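TRNA (adenine(22)-N(1))-methyltransferase (Bacillus subtilis, PDB 6Q56) catalyses the S-adenosyl-L-methionine-dependent methylation of N1 of adenine 22 in tRNA, the step that forms N(1)-methyladenosine there. Local coordinates at residues K184-N187 with A188-K192; K192-T195 with Q196-Q199; A225-M228 with E229-E233. The protein carries 2 engineered substitutions. All coordinates share one frame; numbering follows the deposited sequence.

Interaction 1 (K184-N187 with A188-K192)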
# COMPACT_ATOMS: atom_id res chain seq x y z
N LYS A 184 16.48 -1.82 -5.05
CA LYS A 184 17.76 -2.29 -4.55
C LYS A 184 17.79 -3.80 -4.47
O LYS A 184 18.78 -4.43 -4.82
CB LYS A 184 18.04 -1.72 -3.16
CG LYS A 184 18.44 -0.26 -3.14
CD LYS A 184 18.96 0.12 -1.77
CE LYS A 184 18.64 1.56 -1.42
NZ LYS A 184 18.94 1.83 0.01
N GLU A 185 16.69 -4.36 -4.00
CA GLU A 185 16.55 -5.80 -3.86
C GLU A 185 16.59 -6.49 -5.21
O GLU A 185 17.37 -7.40 -5.43
CB GLU A 185 15.24 -6.15 -3.16
CG GLU A 185 15.11 -7.60 -2.75
CD GLU A 185 13.82 -7.91 -2.03
OE1 GLU A 185 12.86 -7.13 -2.14
OE2 GLU A 185 13.78 -8.95 -1.35
N LYS A 186 15.75 -6.02 -6.13
CA LYS A 186 15.66 -6.59 -7.47
C LYS A 186 15.40 -8.08 -7.40
O LYS A 186 16.13 -8.87 -7.99
CB LYS A 186 16.94 -6.32 -8.26
CG LYS A 186 17.09 -4.91 -8.79
CD LYS A 186 18.25 -4.80 -9.75
CE LYS A 186 18.74 -3.37 -9.87
NZ LYS A 186 19.82 -3.24 -10.88
N ASN A 187 14.35 -8.48 -6.70
CA ASN A 187 14.04 -9.90 -6.61
C ASN A 187 13.26 -10.37 -7.84
O ASN A 187 12.85 -9.57 -8.67
CB ASN A 187 13.32 -10.24 -5.31
CG ASN A 187 11.92 -9.69 -5.24
OD1 ASN A 187 11.29 -9.42 -6.25
ND2 ASN A 187 11.41 -9.55 -4.03
N ALA A 188 13.10 -11.67 -7.97
CA ALA A 188 12.43 -12.26 -9.12
C ALA A 188 11.06 -11.66 -9.42
O ALA A 188 10.76 -11.34 -10.55
CB ALA A 188 12.30 -13.76 -8.95
N VAL A 189 10.24 -11.52 -8.39
CA VAL A 189 8.90 -10.98 -8.57
C VAL A 189 8.98 -9.57 -9.11
O VAL A 189 8.24 -9.20 -10.01
CB VAL A 189 8.13 -11.00 -7.24
CG1 VAL A 189 6.75 -10.42 -7.42
CG2 VAL A 189 8.04 -12.42 -6.71
N PHE A 190 9.90 -8.80 -8.55
CA PHE A 190 10.12 -7.42 -8.94
C PHE A 190 10.51 -7.30 -10.41
O PHE A 190 9.91 -6.55 -11.16
CB PHE A 190 11.19 -6.79 -8.05
CG PHE A 190 11.60 -5.42 -8.47
CD1 PHE A 190 10.95 -4.31 -7.98
CD2 PHE A 190 12.64 -5.24 -9.36
CE1 PHE A 190 11.33 -3.04 -8.36
CE2 PHE A 190 13.02 -3.97 -9.75
CZ PHE A 190 12.37 -2.87 -9.24
N LEU A 191 11.54 -8.05 -10.80
CA LEU A 191 12.01 -8.02 -12.18
C LEU A 191 10.91 -8.43 -13.14
O LEU A 191 10.68 -7.78 -14.14
CB LEU A 191 13.21 -8.94 -12.35
CG LEU A 191 14.53 -8.44 -11.76
CD1 LEU A 191 15.59 -9.51 -11.88
CD2 LEU A 191 14.98 -7.16 -12.44
N LYS A 192 10.24 -9.52 -12.82
CA LYS A 192 9.16 -10.04 -13.64
C LYS A 192 8.06 -9.00 -13.81
O LYS A 192 7.57 -8.79 -14.91
CB LYS A 192 8.60 -11.32 -13.04
CG LYS A 192 7.36 -11.85 -13.73
CD LYS A 192 7.17 -13.34 -13.47
CE LYS A 192 6.99 -13.63 -12.00
NZ LYS A 192 6.42 -14.98 -11.76
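N187 reaches over the first turn of helix 188-210 with its side-chain carbonyl and takes the backbone N-H of F190, OD1 lying 2.8 Å from F190 N. The bond is straight at both ends: the N-H points at the oxygen at 162°, and the donor sits almost on the extension of the CG-OD1 bond, at 179°. What brings the amide there is the first torsion of N187, which sets CG between its own backbone N and carbonyl carbon (chi1 70°), folding the group back over the chain that follows. The oxygen also lies against the F190 side chain, with OD1 3.2 Å from F190 CB. The backbone carbonyl of N187 takes the next N-H along, its O 2.9 Å from L191 N, and so begins the helical ladder. Just before the cap, K186 adopts a left-handed backbone conformation, and its CA rests 3.8 Å from F190 CD2, approaching the ring obliquely. The carbonyl of the same lysine has the methyl CD1 of L191 as a neighbour, with CD1 4.0 Å from K186 O.

Further out, the other half of the N187 amide is also used: ND2 donates to the backbone oxygen of I145 on strand 139-148, and the I145 side chain packs against V189 and the buried F190. The ammonium of K186 turns away to a salt bridge with D236. An asparagine N-cap is thus anchored to the edge strand of the Rossmann-like sheet, where helix 180-185 breaks off and the C-terminal helical hairpin begins.

Interaction 2 (K192-T195 with Q196-Q199)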
# COMPACT_ATOMS: atom_id res chain seq x y z
N LYS A 192 10.24 -9.52 -12.82
CA LYS A 192 9.16 -10.04 -13.64
C LYS A 192 8.06 -9.00 -13.81
O LYS A 192 7.57 -8.79 -14.91
CB LYS A 192 8.60 -11.32 -13.04
CG LYS A 192 7.36 -11.85 -13.73
CD LYS A 192 7.17 -13.34 -13.47
CE LYS A 192 6.99 -13.63 -12.00
NZ LYS A 192 6.42 -14.98 -11.76
N LYS A 193 7.67 -8.36 -12.72
CA LYS A 193 6.62 -7.36 -12.77
C LYS A 193 6.97 -6.17 -13.63
O LYS A 193 6.17 -5.71 -14.41
CB LYS A 193 6.28 -6.87 -11.36
CG LYS A 193 5.35 -5.67 -11.33
CD LYS A 193 4.94 -5.30 -9.92
CE LYS A 193 4.25 -3.95 -9.86
NZ LYS A 193 2.81 -4.00 -10.22
N TRP A 194 8.18 -5.67 -13.48
CA TRP A 194 8.59 -4.50 -14.23
C TRP A 194 9.06 -4.82 -15.63
O TRP A 194 8.89 -4.02 -16.53
CB TRP A 194 9.61 -3.71 -13.42
CG TRP A 194 8.96 -3.19 -12.20
CD1 TRP A 194 9.22 -3.56 -10.92
CD2 TRP A 194 7.89 -2.26 -12.15
NE1 TRP A 194 8.38 -2.88 -10.07
CE2 TRP A 194 7.55 -2.08 -10.80
CE3 TRP A 194 7.19 -1.55 -13.12
CZ2 TRP A 194 6.55 -1.22 -10.40
CZ3 TRP A 194 6.20 -0.70 -12.72
CH2 TRP A 194 5.88 -0.54 -11.38
N THR A 195 9.61 -6.01 -15.83
CA THR A 195 10.04 -6.41 -17.15
C THR A 195 8.81 -6.51 -18.03
O THR A 195 8.82 -6.07 -19.16
CB THR A 195 10.78 -7.76 -17.11
OG1 THR A 195 12.04 -7.59 -16.47
CG2 THR A 195 10.99 -8.29 -18.51
N GLN A 196 7.74 -7.08 -17.49
CA GLN A 196 6.50 -7.21 -18.23
C GLN A 196 5.88 -5.84 -18.46
O GLN A 196 5.35 -5.57 -19.53
CB GLN A 196 5.51 -8.12 -17.48
CG GLN A 196 5.94 -9.58 -17.46
CD GLN A 196 5.23 -10.40 -16.40
OE1 GLN A 196 4.36 -9.90 -15.69
NE2 GLN A 196 5.61 -11.66 -16.27
N GLU A 197 5.96 -4.97 -17.47
CA GLU A 197 5.41 -3.63 -17.59
C GLU A 197 6.11 -2.88 -18.70
O GLU A 197 5.49 -2.15 -19.46
CB GLU A 197 5.55 -2.86 -16.28
CG GLU A 197 5.00 -1.45 -16.34
CD GLU A 197 3.49 -1.40 -16.47
OE1 GLU A 197 2.83 -2.39 -16.12
OE2 GLU A 197 2.96 -0.37 -16.92
N LEU A 198 7.42 -3.05 -18.79
CA LEU A 198 8.19 -2.38 -19.81
C LEU A 198 7.77 -2.92 -21.17
O LEU A 198 7.56 -2.15 -22.10
CB LEU A 198 9.68 -2.60 -19.58
CG LEU A 198 10.58 -2.32 -20.78
CD1 LEU A 198 10.52 -0.87 -21.20
CD2 LEU A 198 12.00 -2.72 -20.44
N GLN A 199 7.64 -4.23 -21.28
CA GLN A 199 7.24 -4.84 -22.53
C GLN A 199 5.89 -4.29 -22.93
O GLN A 199 5.66 -3.99 -24.09
CB GLN A 199 7.18 -6.35 -22.41
CG GLN A 199 8.54 -7.00 -22.24
CD GLN A 199 8.45 -8.48 -21.88
OE1 GLN A 199 7.36 -9.02 -21.68
NE2 GLN A 199 9.59 -9.13 -21.79
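Successive turns of helix 188-210, the first arm of the C-terminal antiparallel helical hairpin, bring W194 against E197 and K192 against Q196. The indole and the glutamate run side by side in the same direction. E197 CB sits 3.8 Å from W194 CE3, and E197 CG is 3.9 Å from W194 CZ3, so the aliphatic part of the acid lies along the benzo end of the ring. A bend at chi2 of E197 (68°) carries the carboxylate onward, its plane turned 73° from that of the indole. K193 contributes to the same cluster, with CE over one face of the W194 ring, 3.5 Å above its plane and offset toward the rim; its NZ stays 6.1 Å from E197 OE1, so any attraction between the two charges would probably be weak.

Beneath these side chains runs the regular alpha-helical i to i+4 ladder, tightest where L198 N meets W194 O at 2.9 Å. W194 and L198 face helix 215-234, while W194 also meets L177 and the ring of F190. On the outward flank, K192 and Q196 lie alongside each other, Q196 NE2 3.6 Å from the lysine CD. T195 touches Q199 through its methyl, CG2 3.7 Å from Q199 NE2, and its hydroxyl OG1 is hydrogen-bonded to the carbonyl of L191 one turn earlier.

Interaction 3 (A225-M228 with E229-E233)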
# COMPACT_ATOMS: atom_id res chain seq x y z
N ALA A 225 8.11 6.75 -23.72
CA ALA A 225 9.56 6.70 -23.81
C ALA A 225 10.17 6.97 -22.44
O ALA A 225 11.02 6.24 -21.99
CB ALA A 225 10.06 7.71 -24.83
N ASP A 226 9.72 8.03 -21.79
CA ASP A 226 10.22 8.38 -20.48
C ASP A 226 10.04 7.18 -19.55
O ASP A 226 10.94 6.81 -18.81
CB ASP A 226 9.50 9.60 -19.92
CG ASP A 226 10.07 10.07 -18.59
OD1 ASP A 226 11.24 10.49 -18.55
OD2 ASP A 226 9.35 10.01 -17.58
N ARG A 227 8.86 6.57 -19.62
CA ARG A 227 8.55 5.41 -18.81
C ARG A 227 9.47 4.25 -19.16
O ARG A 227 9.99 3.58 -18.28
CB ARG A 227 7.09 5.00 -18.99
CG ARG A 227 6.68 3.77 -18.20
CD ARG A 227 6.87 3.97 -16.71
NE ARG A 227 5.89 4.87 -16.13
CZ ARG A 227 4.72 4.48 -15.63
NH1 ARG A 227 4.38 3.20 -15.65
NH2 ARG A 227 3.89 5.36 -15.12
N MET A 228 9.67 4.01 -20.45
CA MET A 228 10.52 2.92 -20.89
C MET A 228 11.95 3.10 -20.39
O MET A 228 12.52 2.19 -19.83
CB MET A 228 10.51 2.80 -22.41
CG MET A 228 9.21 2.26 -22.97
SD MET A 228 9.05 2.47 -24.75
CE MET A 228 10.57 1.71 -25.30
N GLU A 229 12.52 4.28 -20.60
CA GLU A 229 13.88 4.53 -20.16
C GLU A 229 13.98 4.34 -18.66
O GLU A 229 14.92 3.74 -18.16
CB GLU A 229 14.32 5.94 -20.53
CG GLU A 229 15.59 6.40 -19.84
CD GLU A 229 16.80 5.55 -20.19
OE1 GLU A 229 16.83 4.98 -21.29
OE2 GLU A 229 17.72 5.48 -19.37
N LEU A 230 12.98 4.85 -17.96
CA LEU A 230 12.92 4.75 -16.51
C LEU A 230 12.98 3.29 -16.07
O LEU A 230 13.78 2.92 -15.21
CB LEU A 230 11.63 5.37 -15.99
CG LEU A 230 11.59 5.70 -14.51
CD1 LEU A 230 10.43 6.62 -14.21
CD2 LEU A 230 11.50 4.43 -13.69
N LEU A 231 12.13 2.48 -16.67
CA LEU A 231 12.09 1.07 -16.34
C LEU A 231 13.39 0.39 -16.75
O LEU A 231 13.89 -0.47 -16.06
CB LEU A 231 10.90 0.39 -17.02
CG LEU A 231 9.55 0.82 -16.46
CD1 LEU A 231 8.42 0.10 -17.17
CD2 LEU A 231 9.50 0.58 -14.96
N LYS A 232 13.93 0.80 -17.89
CA LYS A 232 15.17 0.22 -18.37
C LYS A 232 16.28 0.42 -17.35
O LYS A 232 17.12 -0.44 -17.16
CB LYS A 232 15.56 0.81 -19.72
CG LYS A 232 16.80 0.20 -20.31
CD LYS A 232 17.16 0.80 -21.66
CE LYS A 232 18.58 0.43 -22.05
NZ LYS A 232 18.88 0.73 -23.48
N GLU A 233 16.28 1.57 -16.69
CA GLU A 233 17.30 1.90 -15.70
C GLU A 233 17.15 1.10 -14.41
O GLU A 233 18.09 1.00 -13.64
CB GLU A 233 17.27 3.40 -15.39
CG GLU A 233 17.63 4.29 -16.57
CD GLU A 233 17.44 5.77 -16.28
OE1 GLU A 233 16.97 6.11 -15.18
OE2 GLU A 233 17.76 6.59 -17.16
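L231 folds back over R227, one turn earlier in helix 215-234, the second arm of the antiparallel helical hairpin that closes the chain. Its CB lies 3.5 Å from R227 O, the carbonyl that also accepts the backbone N-H of L231 at an N-O separation of 2.9 Å. The next atom, CG, is placed anti to the leucine's own carbonyl carbon (chi1 -69°), which aims the side chain back along the helix: CG comes to 3.3 Å from R227 O and 4.1 Å from R227 CD. At the tip, CD1 meets the arginine chain, 4.2 Å from R227 CG, and also packs on E197 and L198 of helix 188-210. The second methyl, CD2, turns to the indole of W194 in that helix, and the side chain as a whole also reaches L177 of helix 172-178.

The contact with R227 is made by methylenes rather than by charge. The arginine is bent at chi2 and chi3, and its CG and CD cross the leucine obliquely while the guanidinium goes on past it; the R227 side chain lies about 8 Å from the nickel ion bound by H125 and H128. With an alanine in place of L231, the R227 methylenes and the W194 indole would probably lose the hydrocarbon they both touch, and a gap between helices 215-234 and 188-210 would be likely to open.

Other side chains of this helix face different neighbours. M228 lies on L198, T201 and Q202 of the first arm, whereas L230 packs on S173 and A174. Among the backbone bonds of 225-233, E229 N bonds to A225 O at 2.8 Å.

All three interactions lie toward the surface, yet each has one buried side chain, F190, W194 or L231, and these three meet in sequence. Interaction 1 is a junction: a polar cap fixes the start of helix 188-210 beside the sheet. Interactions 1 and 2 share K192 and that helix, but 192-195 with 196-199 relies on regular backbone bonds and hydrocarbon packing. Interaction 3 has the same chemistry on helix 215-234, and interactions 2 and 3 touch directly, L198 CD1 standing 3.8 Å from M228 CA. Interactions 1 and 3 do not touch, their nearest atoms being about 5 Å apart.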